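Local coordinates for proline iminopeptidase (Streptomyces halstedii, PDB 3WMR), which is an amidohydrolase with a hydrophobic tunnel for polyketide substrates, and probably releases N-terminal proline from peptides, as proline iminopeptidases do, at residues E175-H180 / F192-A197. Sequence-based numbering, arbitrary orientation.
Sequences ETLLKH and FHAMRA
Thr176 and Leu177 of helix 171-183 close on Ala194 of helix 189-202, at the heart of a helical hairpin. Both helices belong to the long insertion between strands 143-149 and 258-263, the place of the cap in this branch of the alpha/beta hydrolases. The short segments run in broadly opposing directions but steeply inclined, 131° between their N-to-C directions, with their axes 9.0 Å apart.

Along the second helix, Phe192 comes first and points away from the partner, about one turn before Met195, whose CE lies 4.0 Å above one face of the Phe192 ring, toward the rim. The real meeting point is Ala194, with Ala194 CA 6.2 Å from Leu177 CA. The small methyl of Ala194, CB, takes two neighbours: CG2 of Thr176 at 3.7 Å and CD2 of Leu177 at 3.5 Å. Thr176 can offer carbon here because CG2 stands anti to its own backbone N, while OG1 turns back to bond the carbonyl of Asp172; the same CG2 also meets the edge of the His180 ring. Val173 adds to the apolar surroundings of Ala194 and Ala197, and His180 NE2 ties the helices together through Glu190.

The Met195 side chain leads away and touches Phe236; it lies about 12 Å from the side chain of His293, the predicted proton donor. What Met195 gives Leu177 is backbone: CD2 of Leu177 rests 3.7 Å from N of Met195.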
ATOM      1  N   GLU A 175      25.066  -8.833  -9.262  1.00 29.91           N
ATOM      2  CA  GLU A 175      25.770  -9.968  -8.658  1.00 31.18           C
ATOM      3  C   GLU A 175      25.699  -9.968  -7.143  1.00 30.68           C
ATOM      4  O   GLU A 175      25.516 -11.021  -6.529  1.00 30.80           O
ATOM      5  CB  GLU A 175      27.236 -10.042  -9.110  1.00 33.17           C
ATOM      6  CG  GLU A 175      27.391 -10.294 -10.598  1.00 34.56           C
ATOM      7  CD  GLU A 175      28.780 -10.754 -11.004  1.00 36.65           C
ATOM      8  OE1 GLU A 175      29.629 -11.057 -10.117  1.00 37.06           O
ATOM      9  OE2 GLU A 175      28.999 -10.814 -12.236  1.00 38.16           O
ATOM     10  N   THR A 176      25.830  -8.791  -6.549  1.00 30.71           N
ATOM     11  CA  THR A 176      25.716  -8.638  -5.111  1.00 30.30           C
ATOM     12  C   THR A 176      24.328  -9.046  -4.611  1.00 29.04           C
ATOM     13  O   THR A 176      24.224  -9.730  -3.592  1.00 28.75           O
ATOM     14  CB  THR A 176      26.001  -7.189  -4.689  1.00 30.69           C
ATOM     15  OG1 THR A 176      27.311  -6.821  -5.127  1.00 31.91           O
ATOM     16  CG2 THR A 176      25.918  -7.032  -3.179  1.00 30.88           C
ATOM     17  N   LEU A 177      23.272  -8.627  -5.313  1.00 27.62           N
ATOM     18  CA  LEU A 177      21.903  -9.045  -4.941  1.00 26.91           C
ATOM     19  C   LEU A 177      21.752 -10.567  -4.995  1.00 26.99           C
ATOM     20  O   LEU A 177      21.229 -11.187  -4.076  1.00 24.60           O
ATOM     21  CB  LEU A 177      20.851  -8.419  -5.864  1.00 26.28           C
ATOM     22  CG  LEU A 177      20.684  -6.901  -5.870  1.00 26.70           C
ATOM     23  CD1 LEU A 177      19.618  -6.496  -6.879  1.00 26.63           C
ATOM     24  CD2 LEU A 177      20.340  -6.387  -4.483  1.00 26.71           C
ATOM     25  N   LEU A 178      22.224 -11.152  -6.089  1.00 28.90           N
ATOM     26  CA  LEU A 178      22.082 -12.588  -6.338  1.00 29.81           C
ATOM     27  C   LEU A 178      22.793 -13.437  -5.276  1.00 30.77           C
ATOM     28  O   LEU A 178      22.219 -14.400  -4.760  1.00 30.00           O
ATOM     29  CB  LEU A 178      22.613 -12.940  -7.745  1.00 30.98           C
ATOM     30  CG  LEU A 178      22.630 -14.426  -8.167  1.00 33.18           C
ATOM     31  CD1 LEU A 178      21.267 -15.081  -8.020  1.00 33.38           C
ATOM     32  CD2 LEU A 178      23.126 -14.594  -9.600  1.00 34.60           C
ATOM     33  N   LYS A 179      24.031 -13.064  -4.953  1.00 32.24           N
ATOM     34  CA  LYS A 179      24.864 -13.815  -4.005  1.00 34.24           C
ATOM     35  C   LYS A 179      24.153 -13.950  -2.654  1.00 32.94           C
ATOM     36  O   LYS A 179      23.924 -15.067  -2.177  1.00 33.05           O
ATOM     37  CB  LYS A 179      26.229 -13.116  -3.816  1.00 35.74           C
ATOM     38  CG  LYS A 179      27.208 -13.308  -4.979  1.00 38.98           C
ATOM     39  CD  LYS A 179      28.420 -12.374  -4.860  1.00 40.64           C
ATOM     40  CE  LYS A 179      29.469 -12.614  -5.946  1.00 41.37           C
ATOM     41  NZ  LYS A 179      30.606 -13.472  -5.496  1.00 42.59           N
ATOM     42  N   HIS A 180      23.773 -12.808  -2.079  1.00 30.83           N
ATOM     43  CA  HIS A 180      23.139 -12.766  -0.759  1.00 31.00           C
ATOM     44  C   HIS A 180      21.718 -13.327  -0.727  1.00 28.13           C
ATOM     45  O   HIS A 180      21.301 -13.894   0.270  1.00 28.36           O
ATOM     46  CB  HIS A 180      23.156 -11.342  -0.213  1.00 32.41           C
ATOM     47  CG  HIS A 180      24.535 -10.835   0.065  1.00 36.08           C
ATOM     48  ND1 HIS A 180      25.348 -11.399   1.024  1.00 38.05           N
ATOM     49  CD2 HIS A 180      25.262  -9.854  -0.518  1.00 37.85           C
ATOM     50  CE1 HIS A 180      26.511 -10.772   1.036  1.00 38.93           C
ATOM     51  NE2 HIS A 180      26.485  -9.829   0.112  1.00 39.69           N
ATOM     52  N   PHE A 192      22.285  -4.629   1.546  1.00 34.80           N
ATOM     53  CA  PHE A 192      21.490  -3.435   1.794  1.00 35.66           C
ATOM     54  C   PHE A 192      21.841  -2.286   0.858  1.00 36.68           C
ATOM     55  O   PHE A 192      20.960  -1.590   0.384  1.00 37.07           O
ATOM     56  CB  PHE A 192      21.613  -2.973   3.250  1.00 37.06           C
ATOM     57  CG  PHE A 192      20.595  -1.944   3.629  1.00 37.32           C
ATOM     58  CD1 PHE A 192      20.776  -0.611   3.286  1.00 38.12           C
ATOM     59  CD2 PHE A 192      19.434  -2.312   4.288  1.00 37.49           C
ATOM     60  CE1 PHE A 192      19.825   0.337   3.600  1.00 38.11           C
ATOM     61  CE2 PHE A 192      18.478  -1.362   4.611  1.00 38.04           C
ATOM     62  CZ  PHE A 192      18.677  -0.035   4.265  1.00 38.22           C
ATOM     63  N   HIS A 193      23.123  -2.075   0.595  1.00 38.02           N
ATOM     64  CA  HIS A 193      23.513  -1.002  -0.314  1.00 39.38           C
ATOM     65  C   HIS A 193      23.256  -1.333  -1.794  1.00 36.24           C
ATOM     66  O   HIS A 193      22.987  -0.430  -2.586  1.00 35.04           O
ATOM     67  CB  HIS A 193      24.943  -0.550  -0.002  1.00 43.66           C
ATOM     68  CG  HIS A 193      25.038   0.137   1.328  1.00 48.16           C
ATOM     69  ND1 HIS A 193      24.462   1.369   1.568  1.00 51.30           N
ATOM     70  CD2 HIS A 193      25.565  -0.265   2.509  1.00 50.23           C
ATOM     71  CE1 HIS A 193      24.659   1.711   2.829  1.00 52.09           C
ATOM     72  NE2 HIS A 193      25.329   0.737   3.421  1.00 53.51           N
ATOM     73  N   ALA A 194      23.291  -2.616  -2.157  1.00 32.56           N
ATOM     74  CA  ALA A 194      22.832  -3.047  -3.481  1.00 32.10           C
ATOM     75  C   ALA A 194      21.303  -2.856  -3.622  1.00 30.53           C
ATOM     76  O   ALA A 194      20.829  -2.338  -4.627  1.00 29.86           O
ATOM     77  CB  ALA A 194      23.219  -4.498  -3.731  1.00 32.05           C
ATOM     78  N   MET A 195      20.557  -3.241  -2.589  1.00 29.82           N
ATOM     79  CA  MET A 195      19.106  -3.004  -2.513  1.00 29.75           C
ATOM     80  C   MET A 195      18.777  -1.519  -2.665  1.00 30.25           C
ATOM     81  O   MET A 195      17.764  -1.164  -3.264  1.00 27.89           O
ATOM     82  CB  MET A 195      18.567  -3.509  -1.169  1.00 29.84           C
ATOM     83  CG  MET A 195      17.054  -3.471  -1.012  1.00 29.93           C
ATOM     84  SD  MET A 195      16.544  -3.386   0.718  1.00 32.07           S
ATOM     85  CE  MET A 195      16.826  -1.631   0.983  1.00 31.50           C
ATOM     86  N   ARG A 196      19.662  -0.661  -2.144  1.00 31.20           N
ATOM     87  CA  ARG A 196      19.490   0.796  -2.216  1.00 33.16           C
ATOM     88  C   ARG A 196      19.643   1.357  -3.616  1.00 31.42           C
ATOM     89  O   ARG A 196      18.964   2.307  -3.980  1.00 32.17           O
ATOM     90  CB  ARG A 196      20.472   1.492  -1.274  1.00 35.98           C
ATOM     91  CG  ARG A 196      20.052   1.380   0.177  1.00 38.80           C
ATOM     92  CD  ARG A 196      19.153   2.538   0.535  1.00 40.76           C
ATOM     93  NE  ARG A 196      19.928   3.758   0.358  1.00 45.71           N
ATOM     94  CZ  ARG A 196      19.434   4.941   0.030  1.00 46.24           C
ATOM     95  NH1 ARG A 196      18.140   5.107  -0.158  1.00 46.87           N
ATOM     96  NH2 ARG A 196      20.257   5.964  -0.112  1.00 48.26           N
ATOM     97  N   ALA A 197      20.531   0.777  -4.407  1.00 29.83           N
ATOM     98  CA  ALA A 197      20.570   1.117  -5.812  1.00 29.70           C
ATOM     99  C   ALA A 197      19.197   0.881  -6.485  1.00 28.18           C
ATOM    100  O   ALA A 197      18.845   1.602  -7.410  1.00 28.31           O
ATOM    101  CB  ALA A 197      21.668   0.334  -6.524  1.00 30.50           C
TER